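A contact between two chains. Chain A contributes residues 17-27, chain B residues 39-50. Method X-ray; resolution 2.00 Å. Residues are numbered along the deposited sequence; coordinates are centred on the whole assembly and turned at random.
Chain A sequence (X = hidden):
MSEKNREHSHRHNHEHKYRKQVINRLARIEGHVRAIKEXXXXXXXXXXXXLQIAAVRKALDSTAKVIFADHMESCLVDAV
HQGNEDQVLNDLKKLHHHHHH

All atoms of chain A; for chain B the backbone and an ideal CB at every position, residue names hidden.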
# COMPACT_ATOMS: atom_id res chain seq x y z
N LYS A 17 -7.63 8.29 -19.64
CA LYS A 17 -8.74 8.11 -18.61
C LYS A 17 -8.34 8.56 -17.21
O LYS A 17 -9.04 9.37 -16.66
CB LYS A 17 -9.26 6.67 -18.54
CG LYS A 17 -10.40 6.51 -17.55
CD LYS A 17 -11.31 5.35 -17.94
CE LYS A 17 -11.94 4.70 -16.72
NZ LYS A 17 -12.97 5.47 -15.95
N TYR A 18 -7.25 8.06 -16.64
CA TYR A 18 -6.79 8.57 -15.32
C TYR A 18 -5.68 9.55 -15.53
O TYR A 18 -4.80 9.34 -16.36
CB TYR A 18 -6.36 7.43 -14.36
CG TYR A 18 -7.53 6.55 -14.01
CD1 TYR A 18 -8.46 6.96 -13.11
CD2 TYR A 18 -7.73 5.35 -14.65
CE1 TYR A 18 -9.55 6.17 -12.81
CE2 TYR A 18 -8.81 4.54 -14.37
CZ TYR A 18 -9.72 4.95 -13.47
OH TYR A 18 -10.81 4.20 -13.22
N ARG A 19 -5.68 10.62 -14.75
CA ARG A 19 -4.57 11.57 -14.86
C ARG A 19 -3.25 10.91 -14.56
O ARG A 19 -3.15 10.03 -13.69
CB ARG A 19 -4.80 12.78 -13.99
CG ARG A 19 -5.83 13.73 -14.64
CD ARG A 19 -6.14 15.01 -13.85
NE ARG A 19 -6.48 14.72 -12.45
CZ ARG A 19 -5.63 14.69 -11.42
NH1 ARG A 19 -4.34 14.98 -11.58
NH2 ARG A 19 -6.08 14.38 -10.20
N LYS A 20 -2.24 11.29 -15.33
CA LYS A 20 -0.86 10.84 -15.10
C LYS A 20 -0.40 10.92 -13.64
O LYS A 20 0.26 10.02 -13.15
CB LYS A 20 0.13 11.57 -16.03
CG LYS A 20 0.91 10.62 -16.95
CD LYS A 20 0.01 9.71 -17.84
CE LYS A 20 0.33 9.79 -19.35
NZ LYS A 20 1.79 9.77 -19.70
N GLN A 21 -0.78 11.98 -12.95
CA GLN A 21 -0.50 12.10 -11.53
C GLN A 21 -1.02 10.95 -10.68
O GLN A 21 -0.34 10.56 -9.74
CB GLN A 21 -0.98 13.43 -10.97
CG GLN A 21 0.06 14.51 -11.22
CD GLN A 21 -0.50 15.92 -11.38
OE1 GLN A 21 -1.68 16.18 -11.13
NE2 GLN A 21 0.37 16.84 -11.82
N VAL A 22 -2.21 10.43 -11.01
CA VAL A 22 -2.74 9.19 -10.37
C VAL A 22 -1.84 7.98 -10.62
O VAL A 22 -1.48 7.29 -9.70
CB VAL A 22 -4.15 8.84 -10.85
CG1 VAL A 22 -4.53 7.45 -10.40
CG2 VAL A 22 -5.16 9.86 -10.30
N ILE A 23 -1.47 7.77 -11.86
CA ILE A 23 -0.65 6.64 -12.19
C ILE A 23 0.70 6.74 -11.47
O ILE A 23 1.22 5.74 -10.90
CB ILE A 23 -0.53 6.47 -13.74
CG1 ILE A 23 -1.86 5.96 -14.32
CG2 ILE A 23 0.51 5.42 -14.10
CD1 ILE A 23 -2.65 6.94 -15.14
N ASN A 24 1.26 7.95 -11.50
CA ASN A 24 2.55 8.20 -10.88
C ASN A 24 2.54 8.02 -9.36
O ASN A 24 3.47 7.42 -8.84
CB ASN A 24 3.06 9.61 -11.23
CG ASN A 24 3.45 9.72 -12.71
OD1 ASN A 24 3.49 8.70 -13.47
ND2 ASN A 24 3.74 10.94 -13.14
N ARG A 25 1.49 8.52 -8.69
CA ARG A 25 1.33 8.29 -7.26
C ARG A 25 1.32 6.78 -6.95
O ARG A 25 2.05 6.32 -6.06
CB ARG A 25 0.09 8.97 -6.71
CG ARG A 25 0.41 9.83 -5.48
CD ARG A 25 0.89 9.19 -4.12
NE ARG A 25 0.06 9.93 -3.12
CZ ARG A 25 0.42 10.55 -1.97
NH1 ARG A 25 1.61 10.45 -1.40
NH2 ARG A 25 -0.52 11.23 -1.30
N LEU A 26 0.57 6.03 -7.76
CA LEU A 26 0.50 4.62 -7.58
C LEU A 26 1.87 4.00 -7.77
O LEU A 26 2.24 3.08 -7.03
CB LEU A 26 -0.56 3.97 -8.49
CG LEU A 26 -2.01 4.18 -8.02
CD1 LEU A 26 -2.97 3.79 -9.14
CD2 LEU A 26 -2.38 3.47 -6.71
N ALA A 27 2.63 4.50 -8.75
CA ALA A 27 4.05 4.06 -8.93
C ALA A 27 4.99 4.36 -7.76
O ALA A 27 5.81 3.51 -7.38
CB ALA A 27 4.64 4.56 -10.21
N UNK B 39 -3.75 -1.28 -13.54
CA UNK B 39 -5.16 -1.07 -13.77
C UNK B 39 -5.47 0.36 -14.16
O UNK B 39 -6.25 0.61 -15.06
CB UNK B 39 -5.96 -1.45 -12.52
N UNK B 40 -4.91 1.30 -13.42
CA UNK B 40 -5.07 2.72 -13.72
C UNK B 40 -4.51 3.05 -15.09
O UNK B 40 -5.16 3.65 -15.90
CB UNK B 40 -4.39 3.58 -12.65
N UNK B 41 -3.30 2.61 -15.35
CA UNK B 41 -2.68 2.85 -16.66
C UNK B 41 -3.49 2.31 -17.84
O UNK B 41 -3.48 2.93 -18.85
CB UNK B 41 -1.29 2.22 -16.68
N UNK B 42 -4.18 1.18 -17.67
CA UNK B 42 -5.09 0.58 -18.66
C UNK B 42 -6.53 1.12 -18.66
O UNK B 42 -7.34 0.68 -19.47
CB UNK B 42 -5.14 -0.93 -18.43
N UNK B 43 -6.88 2.06 -17.78
CA UNK B 43 -8.20 2.66 -17.83
C UNK B 43 -9.30 1.74 -17.35
O UNK B 43 -10.44 1.85 -17.74
CB UNK B 43 -8.51 3.11 -19.26
N UNK B 44 -8.97 0.90 -16.39
CA UNK B 44 -9.97 0.09 -15.73
C UNK B 44 -11.06 0.93 -15.02
O UNK B 44 -10.87 2.11 -14.70
CB UNK B 44 -9.28 -0.83 -14.72
N UNK B 45 -12.19 0.31 -14.77
CA UNK B 45 -13.31 1.00 -14.14
C UNK B 45 -12.93 1.36 -12.74
O UNK B 45 -12.30 0.59 -12.04
CB UNK B 45 -14.58 0.15 -14.15
N UNK B 46 -13.34 2.57 -12.35
CA UNK B 46 -12.97 3.13 -11.09
C UNK B 46 -13.34 2.26 -9.90
O UNK B 46 -12.54 2.09 -9.01
CB UNK B 46 -13.62 4.51 -10.94
N UNK B 47 -14.54 1.70 -9.87
CA UNK B 47 -14.85 0.87 -8.67
C UNK B 47 -13.93 -0.36 -8.48
O UNK B 47 -13.62 -0.72 -7.34
CB UNK B 47 -16.30 0.38 -8.76
N UNK B 48 -13.46 -0.92 -9.58
CA UNK B 48 -12.48 -2.00 -9.55
C UNK B 48 -11.21 -1.52 -8.86
O UNK B 48 -10.61 -2.22 -8.02
CB UNK B 48 -12.17 -2.50 -10.96
N UNK B 49 -10.77 -0.34 -9.27
CA UNK B 49 -9.57 0.26 -8.76
C UNK B 49 -9.71 0.57 -7.28
O UNK B 49 -8.83 0.19 -6.48
CB UNK B 49 -9.23 1.53 -9.55
N UNK B 50 -10.83 1.17 -6.90
CA UNK B 50 -11.00 1.61 -5.54
C UNK B 50 -11.22 0.42 -4.62
O UNK B 50 -10.82 0.46 -3.49
CB UNK B 50 -12.17 2.59 -5.44

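Position 39 lies in the last turns of a helix, its CA-to-CB bond pointing sideways, and no atom of chain A comes within 5.5 Å of the ideal CB. Almost any helix-compatible residue would do. The deposited residue is M39(B), which makes no contact with the other stretch.

Position 40 is the opposite case. Its CB also points sideways, yet it sits 3.8 Å from L26(A) CD1, 3.9 Å from I23(A) CG1 and 4.3 Å from Y18(A) CD2. With apolar carbons this close, a small apolar residue suits best, alanine foremost. It is A40(B), whose methyl packs against L26(A), I23(A) and Y18(A), with V22(A) at the margin. Its backbone works as well: A40(B) O lies 3.3 Å from Y18(A) CD2, at the ring edge, and accepts from a water at 2.8 Å, whose oxygen in turn accepts from Y18(A) N at 2.9 Å.

At position 41 the CB points away, with I23(A) CG1 4.5 Å off. Many residues would be tolerated, small ones and helix formers among them. A41(B) adds a light apolar contact, its CB 4.4 Å from I23(A) CG1. Position 42 points away into space free of chain A, so a polar or charged residue is reasonable; E42(B) makes no contact.

Position 43 has phi 73° and psi 33°, which by itself favours glycine, with asparagine a common second choice. A CB here would sit 3.7 Å from K17(A) CB, close but not excluded, so the backbone makes the case. Glycine is found: G43(B) ends the helix in a Schellman motif, with G43(B) N bonded to A40(B) O at 3.0 Å and the amide N of position 44 to M39(B) O at 3.0 Å. G43(B) CA lies at the edge of the tyrosine ring, 4.0 Å from Y18(A) CE2.

Position 44 turns its CB away, 5.4 Å from Y18(A) CE2, so many side chains would suit, long polar or charged ones among them. The residue is R44(B), and its carbonyl carries the contact: R44(B) O accepts from Y18(A) OH at 2.6 Å, the one direct hydrogen bond between the stretches.

Position 45 precedes a helix and points away; Asp, Ser, Thr or Asn would be the textbook N-cap choices. D45(B) is there, but its side chain makes no capping bond.

At position 46 the sideways CB lies 3.6 Å from Y18(A) OH, which favours a compact residue such as Ala, Ser or Cys. C46(B) is bonded covalently to a group elsewhere in the structure.

Position 47 points away in the first helical turn, where Pro, Glu or Ala would do; it is P47(B). Position 48 points sideways, clear of chain A, and suits polar residues; D48(B) OD2 forms a salt bridge with R44(B) NH2 at 2.7 Å.

Position 49 points toward chain A, its CB 4.8 Å from Y18(A) OH, leaving room for a medium or long aliphatic chain. I49(B) reaches in, CD1 3.5 Å from Y18(A) CE2. Position 50 is out of reach, open to any helix former; L50(B) makes no contact.

Chain B (39-50) MAAEGRDCPDIL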
# COMPACT_ATOMS: atom_id res chain seq x y z
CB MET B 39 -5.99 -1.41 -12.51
CG MET B 39 -6.06 -2.90 -12.17
SD MET B 39 -6.87 -3.23 -10.58
CE MET B 39 -8.56 -2.96 -11.06
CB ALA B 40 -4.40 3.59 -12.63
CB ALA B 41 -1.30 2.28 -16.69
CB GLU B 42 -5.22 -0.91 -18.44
CG GLU B 42 -3.93 -1.67 -18.46
CD GLU B 42 -4.07 -3.09 -17.90
OE1 GLU B 42 -5.22 -3.59 -17.80
OE2 GLU B 42 -3.01 -3.70 -17.55
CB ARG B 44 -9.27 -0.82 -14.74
CG ARG B 44 -8.35 -1.88 -15.38
CD ARG B 44 -9.09 -3.03 -16.11
NE ARG B 44 -10.10 -3.67 -15.26
CZ ARG B 44 -9.87 -4.62 -14.35
NH1 ARG B 44 -8.68 -5.18 -14.16
NH2 ARG B 44 -10.87 -5.00 -13.58
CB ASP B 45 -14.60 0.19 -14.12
CG ASP B 45 -15.13 -0.12 -15.54
OD1 ASP B 45 -14.81 0.62 -16.52
OD2 ASP B 45 -15.87 -1.12 -15.65
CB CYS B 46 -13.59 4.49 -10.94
SG CYS B 46 -13.53 5.09 -9.25
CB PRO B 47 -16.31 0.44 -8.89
CG PRO B 47 -16.83 1.29 -10.03
CD PRO B 47 -15.63 1.68 -10.85
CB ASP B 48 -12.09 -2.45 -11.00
CG ASP B 48 -13.29 -2.97 -11.81
OD1 ASP B 48 -14.44 -2.73 -11.44
OD2 ASP B 48 -13.10 -3.62 -12.83
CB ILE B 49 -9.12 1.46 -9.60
CG1 ILE B 49 -8.72 0.98 -11.02
CG2 ILE B 49 -7.98 2.20 -8.92
CD1 ILE B 49 -8.18 2.06 -11.95
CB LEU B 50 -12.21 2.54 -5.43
CG LEU B 50 -12.05 3.92 -6.07
CD1 LEU B 50 -13.30 4.71 -5.70
CD2 LEU B 50 -10.80 4.70 -5.70
O HOH W 1 -5.76 5.74 -17.65
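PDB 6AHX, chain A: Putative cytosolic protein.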